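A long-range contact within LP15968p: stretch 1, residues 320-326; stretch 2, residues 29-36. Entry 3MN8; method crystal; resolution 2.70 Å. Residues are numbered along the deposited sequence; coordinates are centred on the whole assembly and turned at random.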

# COMPACT_ATOMS: atom_id res chain seq x y z
N GLU A 320 9.20 17.72 2.86
CA GLU A 320 8.61 16.53 2.28
C GLU A 320 7.43 16.09 3.12
O GLU A 320 6.40 15.64 2.59
CB GLU A 320 9.64 15.40 2.18
CG GLU A 320 10.87 15.74 1.33
CD GLU A 320 10.56 15.98 -0.16
OE1 GLU A 320 9.37 15.97 -0.54
OE2 GLU A 320 11.52 16.17 -0.95
N TRP A 321 7.55 16.23 4.44
CA TRP A 321 6.44 15.86 5.31
C TRP A 321 5.18 16.69 5.03
O TRP A 321 4.09 16.14 4.87
CB TRP A 321 6.81 15.95 6.80
CG TRP A 321 5.59 15.89 7.67
CD1 TRP A 321 5.03 16.93 8.34
CD2 TRP A 321 4.75 14.75 7.92
NE1 TRP A 321 3.90 16.51 9.01
CE2 TRP A 321 3.71 15.18 8.76
CE3 TRP A 321 4.78 13.41 7.50
CZ2 TRP A 321 2.70 14.31 9.21
CZ3 TRP A 321 3.78 12.55 7.95
CH2 TRP A 321 2.76 13.01 8.80
N GLN A 322 5.34 18.01 4.96
CA GLN A 322 4.19 18.90 4.77
C GLN A 322 3.49 18.69 3.43
O GLN A 322 2.27 18.86 3.34
CB GLN A 322 4.59 20.36 4.93
CG GLN A 322 3.77 21.09 5.97
CD GLN A 322 4.05 20.59 7.38
OE1 GLN A 322 3.14 20.39 8.18
NE2 GLN A 322 5.33 20.39 7.68
N ARG A 323 4.25 18.32 2.41
CA ARG A 323 3.67 18.05 1.09
C ARG A 323 2.88 16.74 1.04
O ARG A 323 1.75 16.69 0.55
CB ARG A 323 4.77 18.02 0.03
CG ARG A 323 5.67 19.23 0.09
CD ARG A 323 6.86 19.08 -0.82
NE ARG A 323 7.51 20.36 -1.09
CZ ARG A 323 8.69 20.47 -1.70
NH1 ARG A 323 9.32 19.36 -2.09
NH2 ARG A 323 9.23 21.66 -1.91
N ASN A 324 3.50 15.67 1.54
CA ASN A 324 2.92 14.35 1.41
C ASN A 324 1.88 14.07 2.47
O ASN A 324 1.07 13.15 2.34
CB ASN A 324 4.02 13.30 1.46
CG ASN A 324 4.98 13.40 0.29
OD1 ASN A 324 4.84 12.66 -0.69
ND2 ASN A 324 5.95 14.31 0.38
N LYS A 325 1.89 14.88 3.53
CA LYS A 325 0.97 14.72 4.66
C LYS A 325 -0.48 14.45 4.24
O LYS A 325 -1.05 13.42 4.61
CB LYS A 325 1.04 15.97 5.55
CG LYS A 325 0.41 15.84 6.92
CD LYS A 325 0.43 17.20 7.56
CE LYS A 325 -0.09 17.18 8.97
NZ LYS A 325 0.09 18.53 9.57
N ALA A 326 -1.06 15.38 3.48
CA ALA A 326 -2.45 15.28 3.01
C ALA A 326 -2.68 14.10 2.05
O ALA A 326 -3.70 13.41 2.12
CB ALA A 326 -2.87 16.58 2.36
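Stretch 2 29-36: KEDESFLQ

Stretch 1 is helical throughout and lies inside a longer helix. Stretch 2 is loop or turn, apart from a short 3-10 segment at Ser33 to Leu35. The two stretches run in roughly opposite directions. The backbones stay well apart: the nearest CA atoms, those of Trp321 and Leu35, are 8.9 Å from each other. Side chains therefore make the contact.

Glu320 does not reach stretch 2. Trp321 points toward it and meets three residues. Its NE1 donates a hydrogen bond to OE1 of Glu32, 2.7 Å away and nearly straight at 162°. Phe34 turns its ring edge to the face of the Trp321 six-membered ring; the planes stand at 90°, and CZ of Phe34 is 3.8 Å from CZ2 of Trp321. Leu35 adds an apolar contact, CD2 to Trp321 CD1 at 4.0 Å.

Gln322 starts sideways, but its end comes nearer: its OE1 is 3.4 Å from Glu32 OE1. Both are acceptors, so this is no hydrogen bond. Arg323 and Asn324 are out of reach. One helical turn after Trp321, Lys325 extends with all four chi angles t. Its NZ forms salt bridges to Glu30 OE2 at 2.9 Å and to Glu32 OE1 at 3.0 Å. Glu32 OE1 thus accepts from both Trp321 and Lys325. Ala326 makes no contact.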

# COMPACT_ATOMS: atom_id res chain seq x y z
N LYS A 29 -3.41 22.70 18.68
CA LYS A 29 -3.46 21.87 17.48
C LYS A 29 -2.43 20.72 17.50
O LYS A 29 -2.09 20.18 18.56
CB LYS A 29 -3.28 22.73 16.22
CG LYS A 29 -4.02 22.20 14.99
CD LYS A 29 -3.48 22.82 13.70
CE LYS A 29 -4.34 22.45 12.50
NZ LYS A 29 -3.62 22.68 11.21
N GLU A 30 -1.94 20.37 16.31
CA GLU A 30 -1.15 19.16 16.07
C GLU A 30 0.18 19.00 16.84
O GLU A 30 0.96 19.94 16.97
CB GLU A 30 -0.88 19.02 14.57
CG GLU A 30 -2.10 19.25 13.69
CD GLU A 30 -1.74 19.45 12.22
OE1 GLU A 30 -1.00 20.42 11.92
OE2 GLU A 30 -2.20 18.65 11.37
N ASP A 31 0.43 17.80 17.33
CA ASP A 31 1.72 17.47 17.92
C ASP A 31 2.64 16.88 16.84
O ASP A 31 2.69 15.66 16.64
CB ASP A 31 1.52 16.50 19.08
CG ASP A 31 2.82 15.88 19.56
OD1 ASP A 31 2.77 14.94 20.38
OD2 ASP A 31 3.89 16.33 19.09
N GLU A 32 3.36 17.75 16.14
CA GLU A 32 4.31 17.33 15.12
C GLU A 32 5.76 17.57 15.57
O GLU A 32 6.60 18.05 14.80
CB GLU A 32 4.07 18.12 13.83
CG GLU A 32 2.72 17.89 13.18
CD GLU A 32 2.54 18.76 11.93
OE1 GLU A 32 2.79 18.24 10.82
OE2 GLU A 32 2.17 19.95 12.07
N SER A 33 6.05 17.24 16.83
CA SER A 33 7.37 17.50 17.40
C SER A 33 8.47 16.74 16.65
O SER A 33 9.63 17.18 16.60
CB SER A 33 7.38 17.12 18.88
OG SER A 33 7.24 15.72 19.06
N PHE A 34 8.09 15.59 16.08
CA PHE A 34 9.04 14.74 15.37
C PHE A 34 9.86 15.47 14.31
O PHE A 34 10.73 14.88 13.68
CB PHE A 34 8.35 13.49 14.79
CG PHE A 34 7.11 13.78 13.96
CD1 PHE A 34 7.21 14.11 12.61
CD2 PHE A 34 5.84 13.66 14.51
CE1 PHE A 34 6.07 14.35 11.85
CE2 PHE A 34 4.69 13.90 13.75
CZ PHE A 34 4.81 14.24 12.42
N LEU A 35 9.59 16.76 14.13
CA LEU A 35 10.30 17.57 13.14
C LEU A 35 11.45 18.38 13.73
O LEU A 35 12.24 18.97 12.99
CB LEU A 35 9.32 18.52 12.45
CG LEU A 35 7.97 17.94 12.04
CD1 LEU A 35 7.00 19.07 11.70
CD2 LEU A 35 8.13 16.95 10.89
N GLN A 36 11.55 18.42 15.06
CA GLN A 36 12.47 19.35 15.73
C GLN A 36 13.94 18.94 15.62
O GLN A 36 14.79 19.49 16.32
CB GLN A 36 12.07 19.47 17.20
CG GLN A 36 12.74 20.60 17.97
CD GLN A 36 11.99 21.91 17.84
OE1 GLN A 36 12.25 22.86 18.59
NE2 GLN A 36 11.06 21.96 16.90